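Local coordinates for protein EmGH1 (Erythrobacter marinus, PDB 5Z87) that probably hydrolyses beta-glucosides as a member of glycoside hydrolase family 3, a family that also includes xylosidases and arabinofuranosidases, at residues Asp200-Thr205 against Lys723-Phe728; Met257-Leu262 against Phe750-Ala755. All blocks are in the same frame, centred on the assembly; numbering follows the deposited sequence.

Contact 1 (Asp200-Thr205 against Lys723-Phe728)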
loop_
_atom_site.group_PDB
_atom_site.type_symbol
_atom_site.label_atom_id
_atom_site.label_comp_id
_atom_site.label_asym_id
_atom_site.label_seq_id
_atom_site.Cartn_x
_atom_site.Cartn_y
_atom_site.Cartn_z
ATOM N N ASP A 200 -13.873 -0.054 -9.443
ATOM C CA ASP A 200 -14.033 -1.232 -10.296
ATOM C C ASP A 200 -13.615 -0.936 -11.735
ATOM O O ASP A 200 -14.093 0.044 -12.320
ATOM C CB ASP A 200 -15.468 -1.710 -10.295
ATOM C CG ASP A 200 -15.664 -2.899 -11.198
ATOM O OD1 ASP A 200 -14.977 -3.918 -10.978
ATOM O OD2 ASP A 200 -16.486 -2.815 -12.127
ATOM N N PRO A 201 -12.766 -1.779 -12.342
ATOM C CA PRO A 201 -12.362 -1.523 -13.738
ATOM C C PRO A 201 -13.523 -1.530 -14.713
ATOM O O PRO A 201 -13.562 -0.684 -15.622
ATOM C CB PRO A 201 -11.362 -2.650 -14.020
ATOM C CG PRO A 201 -10.795 -2.994 -12.654
ATOM C CD PRO A 201 -12.003 -2.893 -11.745
ATOM N N HIS A 202 -14.492 -2.434 -14.545
ATOM C CA HIS A 202 -15.605 -2.466 -15.494
ATOM C C HIS A 202 -16.450 -1.198 -15.409
ATOM O O HIS A 202 -16.809 -0.618 -16.441
ATOM C CB HIS A 202 -16.476 -3.701 -15.265
ATOM C CG HIS A 202 -17.695 -3.740 -16.132
ATOM N ND1 HIS A 202 -17.662 -4.166 -17.444
ATOM C CD2 HIS A 202 -18.979 -3.381 -15.885
ATOM C CE1 HIS A 202 -18.874 -4.085 -17.963
ATOM N NE2 HIS A 202 -19.693 -3.613 -17.039
ATOM N N VAL A 203 -16.767 -0.750 -14.191
ATOM C CA VAL A 203 -17.564 0.461 -14.016
ATOM C C VAL A 203 -16.837 1.671 -14.592
ATOM O O VAL A 203 -17.428 2.484 -15.317
ATOM C CB VAL A 203 -17.915 0.668 -12.528
ATOM C CG1 VAL A 203 -18.289 2.125 -12.261
ATOM C CG2 VAL A 203 -19.043 -0.286 -12.097
ATOM N N VAL A 204 -15.548 1.817 -14.275
ATOM C CA VAL A 204 -14.808 2.977 -14.765
ATOM C C VAL A 204 -14.670 2.919 -16.284
ATOM O O VAL A 204 -14.712 3.954 -16.958
ATOM C CB VAL A 204 -13.437 3.069 -14.063
ATOM C CG1 VAL A 204 -12.603 4.183 -14.648
ATOM C CG2 VAL A 204 -13.618 3.302 -12.584
ATOM N N THR A 205 -14.561 1.713 -16.843
ATOM C CA THR A 205 -14.479 1.542 -18.290
ATOM C C THR A 205 -15.798 1.905 -18.959
ATOM O O THR A 205 -15.826 2.625 -19.966
ATOM C CB THR A 205 -14.081 0.099 -18.611
ATOM O OG1 THR A 205 -12.733 -0.110 -18.180
ATOM C CG2 THR A 205 -14.197 -0.201 -20.104
ATOM N N LYS A 723 -13.415 -12.395 -7.436
ATOM C CA LYS A 723 -14.561 -12.028 -8.257
ATOM C C LYS A 723 -14.259 -10.716 -8.965
ATOM O O LYS A 723 -13.539 -9.867 -8.442
ATOM C CB LYS A 723 -15.846 -11.910 -7.430
ATOM C CG LYS A 723 -15.724 -10.967 -6.269
ATOM C CD LYS A 723 -17.032 -10.874 -5.518
ATOM C CE LYS A 723 -17.298 -12.130 -4.722
ATOM N NZ LYS A 723 -17.752 -11.758 -3.336
ATOM N N GLU A 724 -14.815 -10.575 -10.168
ATOM C CA GLU A 724 -14.556 -9.443 -11.061
ATOM C C GLU A 724 -15.854 -9.070 -11.754
ATOM O O GLU A 724 -16.408 -9.895 -12.493
ATOM C CB GLU A 724 -13.514 -9.791 -12.128
ATOM C CG GLU A 724 -12.532 -10.858 -11.729
ATOM C CD GLU A 724 -11.418 -11.027 -12.739
ATOM O OE1 GLU A 724 -11.063 -12.189 -13.042
ATOM O OE2 GLU A 724 -10.898 -9.995 -13.219
ATOM N N MET A 725 -16.322 -7.840 -11.551
ATOM C CA MET A 725 -17.542 -7.412 -12.221
ATOM C C MET A 725 -17.349 -7.403 -13.735
ATOM O O MET A 725 -16.337 -6.906 -14.248
ATOM C CB MET A 725 -17.967 -6.028 -11.742
ATOM C CG MET A 725 -19.080 -5.435 -12.592
ATOM S SD MET A 725 -19.807 -3.943 -11.871
ATOM C CE MET A 725 -21.044 -4.666 -10.791
ATOM N N ARG A 726 -18.316 -7.986 -14.444
ATOM C CA ARG A 726 -18.309 -8.021 -15.896
ATOM C C ARG A 726 -19.583 -7.468 -16.519
ATOM O O ARG A 726 -19.635 -7.353 -17.746
ATOM C CB ARG A 726 -18.077 -9.455 -16.402
ATOM C CG ARG A 726 -16.663 -9.983 -16.144
ATOM C CD ARG A 726 -15.663 -9.119 -16.889
ATOM N NE ARG A 726 -14.276 -9.560 -16.770
ATOM C CZ ARG A 726 -13.410 -9.066 -15.889
ATOM N NH1 ARG A 726 -13.808 -8.149 -15.020
ATOM N NH2 ARG A 726 -12.154 -9.505 -15.854
ATOM N N GLY A 727 -20.599 -7.119 -15.729
ATOM C CA GLY A 727 -21.799 -6.497 -16.263
ATOM C C GLY A 727 -22.676 -5.933 -15.164
ATOM O O GLY A 727 -22.577 -6.325 -13.997
ATOM N N PHE A 728 -23.535 -4.990 -15.553
ATOM C CA PHE A 728 -24.591 -4.524 -14.662
ATOM C C PHE A 728 -25.740 -3.962 -15.489
ATOM O O PHE A 728 -25.564 -3.554 -16.639
ATOM C CB PHE A 728 -24.085 -3.478 -13.658
ATOM C CG PHE A 728 -23.679 -2.171 -14.278
ATOM C CD1 PHE A 728 -24.633 -1.251 -14.707
ATOM C CD2 PHE A 728 -22.338 -1.847 -14.409
ATOM C CE1 PHE A 728 -24.249 -0.041 -15.275
ATOM C CE2 PHE A 728 -21.949 -0.634 -14.966
ATOM C CZ PHE A 728 -22.911 0.273 -15.398
HETATM O O HOH W 1 -14.276 -5.152 -13.166
HETATM O O HOH W 2 -22.413 -3.228 -18.083
#

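Contact 2 (Met257-Leu262 against Phe750-Ala755)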
loop_
_atom_site.group_PDB
_atom_site.type_symbol
_atom_site.label_atom_id
_atom_site.label_comp_id
_atom_site.label_asym_id
_atom_site.label_seq_id
_atom_site.Cartn_x
_atom_site.Cartn_y
_atom_site.Cartn_z
ATOM N N MET A 257 -1.344 -3.629 -14.170
ATOM C CA MET A 257 -1.523 -2.465 -15.038
ATOM C C MET A 257 -2.424 -2.781 -16.232
ATOM O O MET A 257 -3.312 -1.994 -16.578
ATOM C CB MET A 257 -0.160 -1.960 -15.506
ATOM C CG MET A 257 -0.240 -0.837 -16.511
ATOM S SD MET A 257 -0.794 0.743 -15.835
ATOM C CE MET A 257 0.614 1.252 -14.875
ATOM N N GLN A 258 -2.253 -3.960 -16.831
ATOM C CA GLN A 258 -3.038 -4.342 -17.998
ATOM C C GLN A 258 -4.498 -4.631 -17.658
ATOM O O GLN A 258 -5.381 -4.384 -18.487
ATOM C CB GLN A 258 -2.408 -5.570 -18.673
ATOM C CG GLN A 258 -1.197 -5.240 -19.561
ATOM C CD GLN A 258 -1.598 -4.501 -20.840
ATOM O OE1 GLN A 258 -2.727 -4.620 -21.300
ATOM N NE2 GLN A 258 -0.676 -3.743 -21.410
ATOM N N ASN A 259 -4.781 -5.155 -16.463
ATOM C CA ASN A 259 -6.131 -5.611 -16.151
ATOM C C ASN A 259 -6.869 -4.758 -15.128
ATOM O O ASN A 259 -8.085 -4.937 -14.978
ATOM C CB ASN A 259 -6.098 -7.067 -15.663
ATOM C CG ASN A 259 -5.488 -7.998 -16.694
ATOM O OD1 ASN A 259 -6.191 -8.532 -17.535
ATOM N ND2 ASN A 259 -4.173 -8.195 -16.626
ATOM N N VAL A 260 -6.189 -3.856 -14.417
ATOM C CA VAL A 260 -6.838 -2.946 -13.466
ATOM C C VAL A 260 -6.856 -1.523 -13.998
ATOM O O VAL A 260 -7.918 -0.926 -14.165
ATOM C CB VAL A 260 -6.161 -2.996 -12.076
ATOM C CG1 VAL A 260 -6.805 -1.982 -11.147
ATOM C CG2 VAL A 260 -6.229 -4.384 -11.475
ATOM N N VAL A 261 -5.682 -0.959 -14.257
ATOM C CA VAL A 261 -5.541 0.481 -14.423
ATOM C C VAL A 261 -5.861 0.905 -15.855
ATOM O O VAL A 261 -6.592 1.876 -16.079
ATOM C CB VAL A 261 -4.119 0.900 -13.999
ATOM C CG1 VAL A 261 -3.895 2.373 -14.231
ATOM C CG2 VAL A 261 -3.873 0.527 -12.526
ATOM N N LEU A 262 -5.325 0.187 -16.838
ATOM C CA LEU A 262 -5.422 0.510 -18.263
ATOM C C LEU A 262 -6.776 0.281 -18.939
ATOM O O LEU A 262 -7.057 0.977 -19.921
ATOM C CB LEU A 262 -4.369 -0.282 -19.047
ATOM C CG LEU A 262 -2.914 0.115 -18.802
ATOM C CD1 LEU A 262 -1.996 -0.716 -19.683
ATOM C CD2 LEU A 262 -2.704 1.612 -19.041
ATOM N N PHE A 750 -13.726 -13.496 -19.993
ATOM C CA PHE A 750 -13.281 -14.714 -19.333
ATOM C C PHE A 750 -11.766 -14.812 -19.207
ATOM O O PHE A 750 -11.276 -15.556 -18.353
ATOM C CB PHE A 750 -13.782 -15.925 -20.109
ATOM C CG PHE A 750 -15.267 -16.055 -20.141
ATOM C CD1 PHE A 750 -16.019 -15.819 -19.005
ATOM C CD2 PHE A 750 -15.916 -16.431 -21.311
ATOM C CE1 PHE A 750 -17.394 -15.966 -19.024
ATOM C CE2 PHE A 750 -17.292 -16.577 -21.345
ATOM C CZ PHE A 750 -18.034 -16.351 -20.200
ATOM N N GLY A 751 -11.014 -14.116 -20.056
ATOM C CA GLY A 751 -9.575 -14.176 -20.039
ATOM C C GLY A 751 -8.979 -12.975 -19.336
ATOM O O GLY A 751 -9.671 -12.174 -18.710
ATOM N N TYR A 752 -7.659 -12.857 -19.442
ATOM C CA TYR A 752 -6.957 -11.723 -18.863
ATOM C C TYR A 752 -5.752 -11.436 -19.738
ATOM O O TYR A 752 -5.309 -12.294 -20.502
ATOM C CB TYR A 752 -6.548 -11.994 -17.408
ATOM C CG TYR A 752 -5.329 -12.872 -17.264
ATOM C CD1 TYR A 752 -5.413 -14.251 -17.398
ATOM C CD2 TYR A 752 -4.092 -12.317 -16.990
ATOM C CE1 TYR A 752 -4.276 -15.053 -17.273
ATOM C CE2 TYR A 752 -2.963 -13.102 -16.853
ATOM C CZ TYR A 752 -3.055 -14.460 -16.991
ATOM O OH TYR A 752 -1.904 -15.211 -16.856
ATOM N N ARG A 753 -5.224 -10.221 -19.618
ATOM C CA ARG A 753 -4.107 -9.774 -20.441
ATOM C C ARG A 753 -2.786 -10.041 -19.740
ATOM O O ARG A 753 -2.655 -9.778 -18.540
ATOM C CB ARG A 753 -4.253 -8.287 -20.755
ATOM C CG ARG A 753 -5.500 -7.995 -21.573
ATOM C CD ARG A 753 -5.418 -6.637 -22.260
ATOM N NE ARG A 753 -6.639 -6.398 -23.008
ATOM C CZ ARG A 753 -6.794 -6.709 -24.293
ATOM N NH1 ARG A 753 -5.792 -7.245 -24.980
ATOM N NH2 ARG A 753 -7.955 -6.484 -24.890
ATOM N N ASP A 754 -1.811 -10.576 -20.482
ATOM C CA ASP A 754 -0.491 -10.828 -19.910
ATOM C C ASP A 754 0.289 -9.517 -19.814
ATOM O O ASP A 754 -0.221 -8.435 -20.124
ATOM C CB ASP A 754 0.254 -11.904 -20.707
ATOM C CG ASP A 754 0.685 -11.450 -22.118
ATOM O OD1 ASP A 754 0.841 -10.238 -22.404
ATOM O OD2 ASP A 754 0.903 -12.354 -22.953
ATOM N N ALA A 755 1.560 -9.599 -19.406
ATOM C CA ALA A 755 2.333 -8.382 -19.170
ATOM C C ALA A 755 2.543 -7.574 -20.444
ATOM O O ALA A 755 2.845 -6.378 -20.359
ATOM C CB ALA A 755 3.680 -8.724 -18.525
HETATM O O HOH W 3 2.361 -3.929 -21.339
#

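Contact 1 (Asp200-Thr205 against Lys723-Phe728)
Met725 O is gripped twice, by a water that also holds the helix start at Asp200 and His202, and by Arg726 NH1. That water donates to Met725 O at 2.9 Å and to Asp200 OD1, and accepts from His202 N, so it bridges helix and strand. Asp200 is the N-cap: Asp200 OD2 takes the N-H of Val203 from above the carboxylate plane at 2.9 Å, while Tyr640 OH bonds both OD1 and the backbone N of Met725. The Met725 side chain crosses that of Asp200 at about a right angle and brings its SD to 3.7 Å from Val203 CG2. His202 has CG anti to its backbone N (chi1 175°) and lays one ring face over the Arg726-Gly727 peptide, with Arg726 C above the ring centre and Gly727 CA 3.7 Å from His202 NE2. Phe728 CD2 comes in at the imidazole edge, the two ring planes turned 83° apart, and a second water joins His202 NE2 to Phe728 N. Arg726 and Gly727 form a classic beta bulge opposite Leu709. The N-terminal turn of helix 201-216, in the TIM-barrel domain, thus packs on strand 724-733, an outermost strand of the fibronectin III-like sheet, beside strand 703-713; helix 263-270 flanks Val204 and Thr205.

Contact 2 (Met257-Leu262 against Phe750-Ala755)
Asn259 meets the backbone of Arg753 with both ends of its amide, and this is the tight part of the contact. Asn259 OD1 accepts from Arg753 N at 2.9 Å, on a lone pair and nearly straight at 173°. Asn259 ND2 donates to Arg753 O, also at 2.9 Å and within the amide plane, and gives a further bond to Val255 O one helical turn back. Chi1 of -59° puts CG of Asn259 anti to the carbonyl carbon; the donor and acceptor pattern of the two bonds probably fixes which way round the amide sits. Tyr752 CB lies 3.5 Å from Asn259 OD1. An alanine here would probably leave the N-H and C=O of Arg753 without these mates and open a gap beside Tyr752. Gln258 CG lies 3.4 Å from Asp754 O, and the chain, bent at chi2, lays OE1 against Arg753 CD. Only its far end is looser, where a water links NE2 to Ala755 O. The guanidinium of Arg753 turns instead to Gly757 O, within its own hairpin. Helix 254-261 of the TIM-barrel domain here presses on short strand 752-753, which pairs antiparallel with 759-760 and follows helix 747-750 in the fibronectin III-like domain.

Both contacts join the TIM-barrel domain to the fibronectin III-like domain, at centres about 13 Å apart, and they meet where Pro201 CG packs 3.9 Å from Val260 O. Each is partly buried, but contact 1 lies nearer the centre of the chain (about 16 Å against 21 Å) and has more buried residues among those that touch. It sets the start of a helix against an edge strand of the five-stranded fibronectin III-like sheet, mixing thioether, aromatic and valine packing with water bridges. Contact 2 uses a different helix and the small two-stranded hairpin, and relies on direct side-chain-to-backbone hydrogen bonds with little apolar packing.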